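Long-range contact in diaminobutyrate-pyruvate transaminase and L-2,4-diaminobutyrate decarboxylase (Vibrio parahaemolyticus, PDB 2QMA), which probably uses pyridoxal 5'-phosphate, in this C-terminal decarboxylase-like domain of a longer two-enzyme protein, to split off the carboxyl group of L-2,4-diaminobutyrate: residues 398-410 with 470-483. Sequence-based numbering, arbitrary orientation.
Sequences HLLAQTLEVADMI and FTILNPCLTTSDFE
Helix 398-410 faces the end of a strand, the loop after it and the first turn of helix 479-495; the axes of the short segments 398-410 and 479-483 come within 10.9 Å, crossing at -39°. Val-406 and Phe-482 meet closely: the CG2 methyl of Val-406 sits over the centre of the Phe-482 ring, 3.5 Å from the centroid, in a CH-pi contact. Valine suits this place because its two branches serve two rings, CG1 reaching the edge of Phe-470. At the rim of the Phe-482 ring lies the amide of Gln-402, with OE1 3.5 Å from Phe-482 CE2 and the two planes 64° apart. Gln-402 holds CG anti to its own N (chi1 177°) and runs out extended, so that its NE2 gives Leu-477 O a nearly straight hydrogen bond of 3.1 Å. That carbonyl is met from above its plane, and it also accepts from Gln-16 of the second subunit. Ile-472 packs beside Leu-399 and Thr-403, its CG2 3.8 Å from Leu-399 CD2. The hydroxyl of Thr-403 is turned back to Leu-399 O, which allows a polar residue among aliphatic neighbours. Selenomethionine Met-409 lays SE against Phe-482 CB at 4.0 Å, its chain turning at the last torsion so that the CE methyl reaches Thr-479 CG2. Thr-478 sits at the N-cap position of the second helix, and its backbone N-H is received by Asp-481 OD2. Both helices pack with the antiparallel sheet that includes strand 465-471, as in the small C-terminal domain of fold-type I pyridoxal-phosphate enzymes; the Leu-473 side chain lies about 6 Å from that of Lys-325, the predicted cofactor lysine, without pyridoxal phosphate attached here.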
loop_
_atom_site.group_PDB
_atom_site.type_symbol
_atom_site.label_atom_id
_atom_site.label_comp_id
_atom_site.label_asym_id
_atom_site.label_seq_id
_atom_site.Cartn_x
_atom_site.Cartn_y
_atom_site.Cartn_z
ATOM N N HIS A 398 -5.450 -2.738 29.892
ATOM C CA HIS A 398 -4.495 -3.766 30.343
ATOM C C HIS A 398 -3.024 -3.446 30.037
ATOM O O HIS A 398 -2.129 -3.573 30.903
ATOM C CB HIS A 398 -4.856 -5.109 29.727
ATOM C CG HIS A 398 -3.808 -6.145 29.953
ATOM N ND1 HIS A 398 -2.915 -6.532 28.975
ATOM C CD2 HIS A 398 -3.447 -6.796 31.082
ATOM C CE1 HIS A 398 -2.087 -7.431 29.477
ATOM N NE2 HIS A 398 -2.390 -7.610 30.756
ATOM N N LEU A 399 -2.780 -3.054 28.788
ATOM C CA LEU A 399 -1.451 -2.807 28.318
ATOM C C LEU A 399 -0.858 -1.654 29.100
ATOM O O LEU A 399 0.290 -1.730 29.477
ATOM C CB LEU A 399 -1.447 -2.504 26.819
ATOM C CG LEU A 399 -1.659 -3.658 25.829
ATOM C CD1 LEU A 399 -1.699 -3.142 24.390
ATOM C CD2 LEU A 399 -0.562 -4.713 25.996
ATOM N N LEU A 400 -1.645 -0.596 29.350
ATOM C CA LEU A 400 -1.137 0.567 30.082
ATOM C C LEU A 400 -0.824 0.187 31.517
ATOM O O LEU A 400 0.231 0.573 32.074
ATOM C CB LEU A 400 -2.143 1.738 30.048
ATOM C CG LEU A 400 -1.924 2.687 28.838
ATOM C CD1 LEU A 400 -2.012 1.952 27.521
ATOM C CD2 LEU A 400 -2.896 3.915 28.839
ATOM N N ALA A 401 -1.695 -0.615 32.116
ATOM C CA ALA A 401 -1.421 -1.066 33.485
ATOM C C ALA A 401 -0.182 -1.949 33.542
ATOM O O ALA A 401 0.612 -1.826 34.482
ATOM C CB ALA A 401 -2.620 -1.812 34.090
ATOM N N GLN A 402 -0.063 -2.885 32.597
ATOM C CA GLN A 402 1.053 -3.846 32.606
ATOM C C GLN A 402 2.392 -3.162 32.371
ATOM O O GLN A 402 3.407 -3.531 32.961
ATOM C CB GLN A 402 0.848 -4.908 31.535
ATOM C CG GLN A 402 1.970 -5.896 31.422
ATOM C CD GLN A 402 1.536 -7.074 30.632
ATOM O OE1 GLN A 402 1.540 -7.025 29.399
ATOM N NE2 GLN A 402 1.147 -8.165 31.327
ATOM N N THR A 403 2.392 -2.176 31.486
ATOM C CA THR A 403 3.594 -1.407 31.230
ATOM C C THR A 403 4.105 -0.770 32.532
ATOM O O THR A 403 5.312 -0.746 32.753
ATOM C CB THR A 403 3.330 -0.339 30.118
ATOM O OG1 THR A 403 2.885 -1.012 28.931
ATOM C CG2 THR A 403 4.569 0.476 29.832
ATOM N N LEU A 404 3.194 -0.251 33.374
ATOM C CA LEU A 404 3.585 0.367 34.637
ATOM C C LEU A 404 4.169 -0.701 35.565
ATOM O O LEU A 404 5.150 -0.469 36.306
ATOM C CB LEU A 404 2.392 1.065 35.293
ATOM C CG LEU A 404 1.848 2.222 34.431
ATOM C CD1 LEU A 404 0.542 2.743 34.991
ATOM C CD2 LEU A 404 2.881 3.347 34.310
ATOM N N GLU A 405 3.564 -1.879 35.512
ATOM C CA GLU A 405 4.033 -3.012 36.314
ATOM C C GLU A 405 5.436 -3.497 35.922
ATOM O O GLU A 405 6.248 -3.828 36.799
ATOM C CB GLU A 405 3.029 -4.153 36.210
ATOM C CG GLU A 405 1.744 -3.893 36.996
ATOM C CD GLU A 405 0.745 -5.025 36.853
ATOM O OE1 GLU A 405 0.959 -5.963 36.038
ATOM O OE2 GLU A 405 -0.270 -4.964 37.564
ATOM N N VAL A 406 5.701 -3.558 34.618
ATOM C CA VAL A 406 7.027 -3.917 34.086
ATOM C C VAL A 406 8.069 -2.859 34.447
ATOM O O VAL A 406 9.150 -3.209 34.884
ATOM C CB VAL A 406 6.992 -4.207 32.572
ATOM C CG1 VAL A 406 8.442 -4.395 31.957
ATOM C CG2 VAL A 406 6.092 -5.421 32.310
ATOM N N ALA A 407 7.726 -1.574 34.287
ATOM C CA ALA A 407 8.610 -0.495 34.741
ATOM C C ALA A 407 8.960 -0.692 36.209
ATOM O O ALA A 407 10.134 -0.630 36.558
ATOM C CB ALA A 407 8.012 0.893 34.489
ATOM N N ASP A 408 7.971 -0.997 37.055
ATOM C CA ASP A 408 8.220 -1.251 38.489
ATOM C C ASP A 408 9.151 -2.432 38.724
ATOM O O ASP A 408 10.020 -2.394 39.595
ATOM C CB ASP A 408 6.908 -1.494 39.243
ATOM C CG ASP A 408 6.181 -0.210 39.568
ATOM O OD1 ASP A 408 6.823 0.868 39.541
ATOM O OD2 ASP A 408 4.969 -0.281 39.854
HETATM N N MSE A 409 8.950 -3.493 37.954
HETATM C CA MSE A 409 9.766 -4.682 38.063
HETATM C C MSE A 409 11.228 -4.357 37.727
HETATM O O MSE A 409 12.146 -4.854 38.403
HETATM C CB MSE A 409 9.187 -5.756 37.138
HETATM C CG MSE A 409 9.859 -7.124 37.172
HETATM SE SE MSE A 409 9.224 -8.105 35.573
HETATM C CE MSE A 409 7.349 -7.759 35.825
ATOM N N ILE A 410 11.440 -3.512 36.711
ATOM C CA ILE A 410 12.804 -3.099 36.336
ATOM C C ILE A 410 13.424 -2.179 37.419
ATOM O O ILE A 410 14.611 -2.281 37.738
ATOM C CB ILE A 410 12.810 -2.462 34.947
ATOM C CG1 ILE A 410 12.513 -3.548 33.904
ATOM C CG2 ILE A 410 14.148 -1.776 34.624
ATOM C CD1 ILE A 410 12.171 -3.022 32.546
ATOM N N PHE A 470 11.240 -2.082 25.143
ATOM C CA PHE A 470 10.105 -2.961 24.963
ATOM C C PHE A 470 8.993 -2.058 24.393
ATOM O O PHE A 470 8.673 -0.998 24.972
ATOM C CB PHE A 470 9.553 -3.506 26.305
ATOM C CG PHE A 470 10.461 -4.444 27.089
ATOM C CD1 PHE A 470 11.534 -5.130 26.512
ATOM C CD2 PHE A 470 10.154 -4.702 28.429
ATOM C CE1 PHE A 470 12.324 -6.045 27.307
ATOM C CE2 PHE A 470 10.912 -5.605 29.205
ATOM C CZ PHE A 470 12.006 -6.257 28.647
ATOM N N THR A 471 8.383 -2.514 23.308
ATOM C CA THR A 471 7.093 -2.024 22.844
ATOM C C THR A 471 6.060 -3.114 23.099
ATOM O O THR A 471 5.971 -4.119 22.351
ATOM C CB THR A 471 7.174 -1.621 21.363
ATOM O OG1 THR A 471 8.190 -0.621 21.242
ATOM C CG2 THR A 471 5.835 -1.010 20.886
ATOM N N ILE A 472 5.353 -2.981 24.214
ATOM C CA ILE A 472 4.392 -4.012 24.611
ATOM C C ILE A 472 3.083 -3.900 23.820
ATOM O O ILE A 472 2.336 -2.909 23.932
ATOM C CB ILE A 472 4.091 -3.994 26.128
ATOM C CG1 ILE A 472 5.397 -3.961 26.944
ATOM C CG2 ILE A 472 3.200 -5.223 26.497
ATOM C CD1 ILE A 472 5.222 -3.460 28.418
ATOM N N LEU A 473 2.808 -4.900 23.001
ATOM C CA LEU A 473 1.593 -4.860 22.191
ATOM C C LEU A 473 0.696 -6.032 22.446
ATOM O O LEU A 473 -0.511 -5.884 22.519
ATOM C CB LEU A 473 1.882 -4.779 20.691
ATOM C CG LEU A 473 2.544 -3.525 20.090
ATOM C CD1 LEU A 473 2.681 -3.644 18.557
ATOM C CD2 LEU A 473 1.818 -2.219 20.497
ATOM N N ASN A 474 1.291 -7.212 22.546
ATOM C CA ASN A 474 0.518 -8.433 22.752
ATOM C C ASN A 474 -0.222 -8.324 24.106
ATOM O O ASN A 474 0.423 -8.133 25.146
ATOM C CB ASN A 474 1.456 -9.632 22.712
ATOM C CG ASN A 474 0.732 -10.958 22.768
ATOM O OD1 ASN A 474 -0.409 -11.057 23.241
ATOM N ND2 ASN A 474 1.400 -12.005 22.288
ATOM N N PRO A 475 -1.577 -8.400 24.087
ATOM C CA PRO A 475 -2.333 -8.226 25.336
ATOM C C PRO A 475 -2.402 -9.507 26.173
ATOM O O PRO A 475 -3.075 -9.543 27.217
ATOM C CB PRO A 475 -3.713 -7.761 24.837
ATOM C CG PRO A 475 -3.885 -8.492 23.502
ATOM C CD PRO A 475 -2.467 -8.645 22.938
ATOM N N CYS A 476 -1.679 -10.548 25.730
ATOM C CA CYS A 476 -1.805 -11.902 26.317
ATOM C C CYS A 476 -0.588 -12.351 27.123
ATOM O O CYS A 476 -0.488 -13.504 27.521
ATOM C CB CYS A 476 -2.096 -12.910 25.181
ATOM S SG CYS A 476 -3.717 -12.699 24.420
ATOM N N LEU A 477 0.341 -11.436 27.339
ATOM C CA LEU A 477 1.559 -11.644 28.119
ATOM C C LEU A 477 1.303 -11.580 29.624
ATOM O O LEU A 477 0.408 -10.883 30.066
ATOM C CB LEU A 477 2.582 -10.562 27.744
ATOM C CG LEU A 477 2.945 -10.417 26.258
ATOM C CD1 LEU A 477 3.888 -9.210 26.051
ATOM C CD2 LEU A 477 3.554 -11.689 25.680
ATOM N N THR A 478 2.104 -12.325 30.398
ATOM C CA THR A 478 1.928 -12.425 31.849
ATOM C C THR A 478 3.182 -11.927 32.544
ATOM O O THR A 478 4.220 -11.738 31.907
ATOM C CB THR A 478 1.695 -13.912 32.293
ATOM O OG1 THR A 478 2.806 -14.686 31.852
ATOM C CG2 THR A 478 0.449 -14.485 31.666
ATOM N N THR A 479 3.082 -11.710 33.859
ATOM C CA THR A 479 4.226 -11.316 34.685
ATOM C C THR A 479 5.402 -12.250 34.433
ATOM O O THR A 479 6.520 -11.796 34.243
ATOM C CB THR A 479 3.864 -11.335 36.207
ATOM O OG1 THR A 479 2.655 -10.601 36.412
ATOM C CG2 THR A 479 4.983 -10.727 37.065
ATOM N N SER A 480 5.140 -13.554 34.427
ATOM C CA SER A 480 6.198 -14.552 34.268
ATOM C C SER A 480 6.877 -14.448 32.889
ATOM O O SER A 480 8.052 -14.777 32.752
ATOM C CB SER A 480 5.641 -15.964 34.511
ATOM O OG SER A 480 4.562 -16.194 33.613
ATOM N N ASP A 481 6.136 -14.002 31.868
ATOM C CA ASP A 481 6.778 -13.718 30.572
ATOM C C ASP A 481 7.863 -12.654 30.710
ATOM O O ASP A 481 8.946 -12.787 30.118
ATOM C CB ASP A 481 5.744 -13.266 29.517
ATOM C CG ASP A 481 4.810 -14.418 29.084
ATOM O OD1 ASP A 481 5.274 -15.574 29.016
ATOM O OD2 ASP A 481 3.614 -14.179 28.813
ATOM N N PHE A 482 7.551 -11.592 31.464
ATOM C CA PHE A 482 8.449 -10.452 31.638
ATOM C C PHE A 482 9.624 -10.804 32.537
ATOM O O PHE A 482 10.751 -10.424 32.235
ATOM C CB PHE A 482 7.685 -9.221 32.110
ATOM C CG PHE A 482 6.925 -8.548 30.987
ATOM C CD1 PHE A 482 7.617 -7.799 30.033
ATOM C CD2 PHE A 482 5.548 -8.740 30.842
ATOM C CE1 PHE A 482 6.952 -7.199 28.951
ATOM C CE2 PHE A 482 4.845 -8.134 29.732
ATOM C CZ PHE A 482 5.564 -7.355 28.814
ATOM N N GLU A 483 9.358 -11.554 33.611
ATOM C CA GLU A 483 10.411 -12.027 34.482
ATOM C C GLU A 483 11.427 -12.864 33.717
ATOM O O GLU A 483 12.638 -12.666 33.837
ATOM C CB GLU A 483 9.832 -12.846 35.641
ATOM C CG GLU A 483 9.114 -11.959 36.595
ATOM C CD GLU A 483 8.569 -12.684 37.812
ATOM O OE1 GLU A 483 8.329 -13.923 37.762
ATOM O OE2 GLU A 483 8.356 -11.977 38.818
#